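PDB 2IUY: glycosyltransferase from Streptomyces viridochromogenes, which probably transfers a sugar from a UDP-linked donor as a retaining family GT4 enzyme in the biosynthesis of the antibiotic avilamycin A. Local coordinates for residues A[264-276]-A[280-292]. Residues are numbered along the deposited sequence; the frame is centred on the assembly and turned at random.
Sequences SGTPVVGTGNGCL and VPSVGEVVGYGTD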
# COMPACT_ATOMS: atom_id res chain seq x y z
N SER A 264 -9.94 4.82 -7.90
CA SER A 264 -9.80 5.62 -9.14
C SER A 264 -10.75 5.11 -10.23
O SER A 264 -10.64 5.53 -11.38
CB SER A 264 -8.37 5.59 -9.70
OG SER A 264 -7.41 5.95 -8.71
N GLY A 265 -11.66 4.21 -9.86
CA GLY A 265 -12.64 3.64 -10.80
C GLY A 265 -12.13 2.53 -11.70
O GLY A 265 -12.58 2.40 -12.83
N THR A 266 -11.15 1.76 -11.23
CA THR A 266 -10.47 0.75 -12.05
C THR A 266 -10.49 -0.63 -11.38
O THR A 266 -9.95 -0.80 -10.27
CB THR A 266 -9.00 1.21 -12.44
OG1 THR A 266 -9.09 2.42 -13.20
CG2 THR A 266 -8.17 0.10 -13.26
N PRO A 267 -11.04 -1.62 -12.08
CA PRO A 267 -11.16 -2.95 -11.50
C PRO A 267 -9.78 -3.64 -11.52
O PRO A 267 -8.83 -3.14 -12.14
CB PRO A 267 -12.18 -3.64 -12.43
CG PRO A 267 -11.85 -3.02 -13.81
CD PRO A 267 -11.52 -1.56 -13.49
N VAL A 268 -9.69 -4.79 -10.86
CA VAL A 268 -8.40 -5.42 -10.60
C VAL A 268 -8.49 -6.87 -10.96
O VAL A 268 -9.40 -7.55 -10.58
CB VAL A 268 -7.97 -5.24 -9.11
CG1 VAL A 268 -6.60 -5.90 -8.85
CG2 VAL A 268 -7.91 -3.75 -8.75
N VAL A 269 -7.53 -7.35 -11.74
CA VAL A 269 -7.28 -8.79 -11.81
C VAL A 269 -6.07 -9.11 -10.92
O VAL A 269 -5.05 -8.49 -11.08
CB VAL A 269 -6.96 -9.24 -13.26
CG1 VAL A 269 -6.51 -10.75 -13.28
CG2 VAL A 269 -8.12 -8.97 -14.16
N GLY A 270 -6.19 -10.05 -10.00
CA GLY A 270 -5.03 -10.46 -9.24
C GLY A 270 -4.95 -11.98 -9.01
O GLY A 270 -5.87 -12.71 -9.32
N THR A 271 -3.83 -12.41 -8.48
CA THR A 271 -3.70 -13.74 -7.93
C THR A 271 -4.38 -13.76 -6.55
O THR A 271 -4.94 -12.75 -6.13
CB THR A 271 -2.23 -14.11 -7.78
OG1 THR A 271 -1.63 -13.16 -6.87
CG2 THR A 271 -1.53 -14.07 -9.15
N GLY A 272 -4.35 -14.92 -5.89
CA GLY A 272 -4.87 -15.07 -4.54
C GLY A 272 -3.78 -14.97 -3.48
O GLY A 272 -4.00 -15.32 -2.31
N ASN A 273 -2.60 -14.49 -3.87
CA ASN A 273 -1.48 -14.36 -2.96
C ASN A 273 -1.72 -13.43 -1.77
O ASN A 273 -2.11 -12.25 -1.96
CB ASN A 273 -0.22 -13.89 -3.68
CG ASN A 273 1.00 -13.97 -2.81
OD1 ASN A 273 1.42 -12.97 -2.18
ND2 ASN A 273 1.53 -15.19 -2.67
N GLY A 274 -1.44 -13.95 -0.56
CA GLY A 274 -1.48 -13.10 0.64
C GLY A 274 -2.81 -12.39 0.76
O GLY A 274 -3.85 -12.98 0.59
N CYS A 275 -2.77 -11.08 0.94
CA CYS A 275 -3.98 -10.25 1.07
C CYS A 275 -4.86 -10.24 -0.18
O CYS A 275 -6.06 -9.93 -0.11
CB CYS A 275 -3.56 -8.82 1.41
SG CYS A 275 -2.86 -7.88 0.01
N LEU A 276 -4.29 -10.55 -1.35
CA LEU A 276 -5.08 -10.47 -2.59
C LEU A 276 -6.36 -11.32 -2.61
O LEU A 276 -7.40 -10.88 -3.11
CB LEU A 276 -4.20 -10.75 -3.80
CG LEU A 276 -3.02 -9.75 -3.88
CD1 LEU A 276 -2.08 -10.21 -5.00
CD2 LEU A 276 -3.50 -8.30 -4.14
N VAL A 280 -9.14 -8.50 -3.64
CA VAL A 280 -9.35 -8.49 -5.09
C VAL A 280 -10.79 -8.84 -5.51
O VAL A 280 -11.35 -8.12 -6.34
CB VAL A 280 -8.31 -9.33 -5.86
CG1 VAL A 280 -8.65 -9.41 -7.38
CG2 VAL A 280 -6.89 -8.69 -5.63
N PRO A 281 -11.41 -9.87 -4.88
CA PRO A 281 -12.78 -10.23 -5.31
C PRO A 281 -13.78 -9.09 -5.07
O PRO A 281 -14.79 -9.00 -5.77
CB PRO A 281 -13.12 -11.44 -4.43
CG PRO A 281 -11.76 -12.01 -4.02
CD PRO A 281 -10.95 -10.75 -3.80
N SER A 282 -13.49 -8.21 -4.14
CA SER A 282 -14.39 -7.08 -3.89
C SER A 282 -14.42 -6.09 -5.04
O SER A 282 -15.36 -5.31 -5.16
CB SER A 282 -13.98 -6.34 -2.61
OG SER A 282 -14.11 -7.16 -1.49
N VAL A 283 -13.36 -6.08 -5.85
CA VAL A 283 -13.19 -5.09 -6.93
C VAL A 283 -12.73 -5.72 -8.28
O VAL A 283 -12.16 -5.05 -9.14
CB VAL A 283 -12.23 -3.96 -6.45
CG1 VAL A 283 -12.82 -3.23 -5.19
CG2 VAL A 283 -10.80 -4.50 -6.17
N GLY A 284 -12.93 -7.02 -8.43
CA GLY A 284 -12.52 -7.70 -9.66
C GLY A 284 -12.49 -9.20 -9.45
O GLY A 284 -13.38 -9.76 -8.84
N GLU A 285 -11.44 -9.84 -9.94
CA GLU A 285 -11.43 -11.29 -10.00
C GLU A 285 -10.01 -11.81 -9.76
O GLU A 285 -9.02 -11.29 -10.33
CB GLU A 285 -11.92 -11.75 -11.41
CG GLU A 285 -12.06 -13.30 -11.56
CD GLU A 285 -12.69 -13.73 -12.88
OE1 GLU A 285 -13.75 -13.17 -13.26
OE2 GLU A 285 -12.14 -14.67 -13.53
N VAL A 286 -9.96 -12.89 -8.99
CA VAL A 286 -8.75 -13.67 -8.74
C VAL A 286 -8.50 -14.68 -9.88
O VAL A 286 -9.42 -15.32 -10.40
CB VAL A 286 -8.82 -14.36 -7.34
CG1 VAL A 286 -7.67 -15.38 -7.14
CG2 VAL A 286 -8.73 -13.30 -6.24
N VAL A 287 -7.24 -14.77 -10.28
CA VAL A 287 -6.81 -15.79 -11.22
C VAL A 287 -5.64 -16.60 -10.63
O VAL A 287 -5.05 -16.25 -9.59
CB VAL A 287 -6.47 -15.18 -12.61
CG1 VAL A 287 -7.72 -14.42 -13.19
CG2 VAL A 287 -5.24 -14.23 -12.56
N GLY A 288 -5.31 -17.70 -11.31
CA GLY A 288 -4.19 -18.49 -10.95
C GLY A 288 -2.79 -17.90 -11.04
O GLY A 288 -2.53 -16.87 -11.73
N TYR A 289 -1.89 -18.60 -10.35
CA TYR A 289 -0.47 -18.37 -10.43
C TYR A 289 0.11 -18.80 -11.77
O TYR A 289 -0.53 -19.54 -12.52
CB TYR A 289 0.21 -19.20 -9.34
CG TYR A 289 0.07 -18.64 -7.96
CD1 TYR A 289 0.26 -17.27 -7.71
CD2 TYR A 289 -0.24 -19.47 -6.90
CE1 TYR A 289 0.17 -16.76 -6.43
CE2 TYR A 289 -0.38 -18.96 -5.60
CZ TYR A 289 -0.16 -17.61 -5.39
OH TYR A 289 -0.26 -17.14 -4.12
N GLY A 290 1.33 -18.36 -12.07
CA GLY A 290 2.01 -18.76 -13.31
C GLY A 290 1.61 -17.90 -14.49
O GLY A 290 0.93 -16.88 -14.33
N THR A 291 2.05 -18.33 -15.68
CA THR A 291 1.88 -17.63 -16.96
C THR A 291 0.96 -18.35 -17.98
O THR A 291 0.84 -17.93 -19.14
CB THR A 291 3.25 -17.43 -17.68
OG1 THR A 291 3.87 -18.70 -17.96
CG2 THR A 291 4.19 -16.53 -16.89
N ASP A 292 0.33 -19.45 -17.57
CA ASP A 292 -0.36 -20.27 -18.55
C ASP A 292 -1.85 -19.91 -18.52
O ASP A 292 -2.64 -20.52 -17.83
CB ASP A 292 -0.07 -21.78 -18.34
CG ASP A 292 1.43 -22.07 -17.96
OD1 ASP A 292 2.33 -22.09 -18.86
OD2 ASP A 292 1.73 -22.30 -16.75
O HOH W 1 -3.80 -17.46 -7.40
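Strands 268-270 and 284-286 run parallel, their axes 5.0 Å apart, as the last beta-alpha-beta unit of the C-terminal Rossmann-like domain of this GT-B fold, with the short helix 276-279 as crossover. Val268 and Gly270 carry the ladder through N and O, hydrogen-bonding to Val283 O, Glu285 N, Glu285 O and Val287 N; the bond from Val287 N to Gly270 O is short at 2.7 Å. Strand 284-286 is the sheet edge. On one face Val269 CG1, anti to its own N (chi1 172°), meets Val287 CG2 at 3.8 Å. On the other, Val280 lays CG1 3.7 Å from Gly270 N and CG2 3.7 Å from Leu276 CD2. Val268 packs on helix 256-263, which carries the UDP-binding residues Thr256, Val257 and Glu260. Beyond the strands, one water joins Gly272 N to Val287 O and sits over a face of the Tyr289 ring. Thr271 CB meets Tyr289 CE1, the side chains crossing near a right angle, and Thr271 OG1 is hydrogen-bonded to Ser239 O. Asn273, with OD1 hydrogen-bonded to Glu252 N and ND2 to Trp250 O, brings CB to the ring edge and also donates from ND2 to Tyr289 OH at 3.0 Å, the hydroxyl in the Asn273 amide plane.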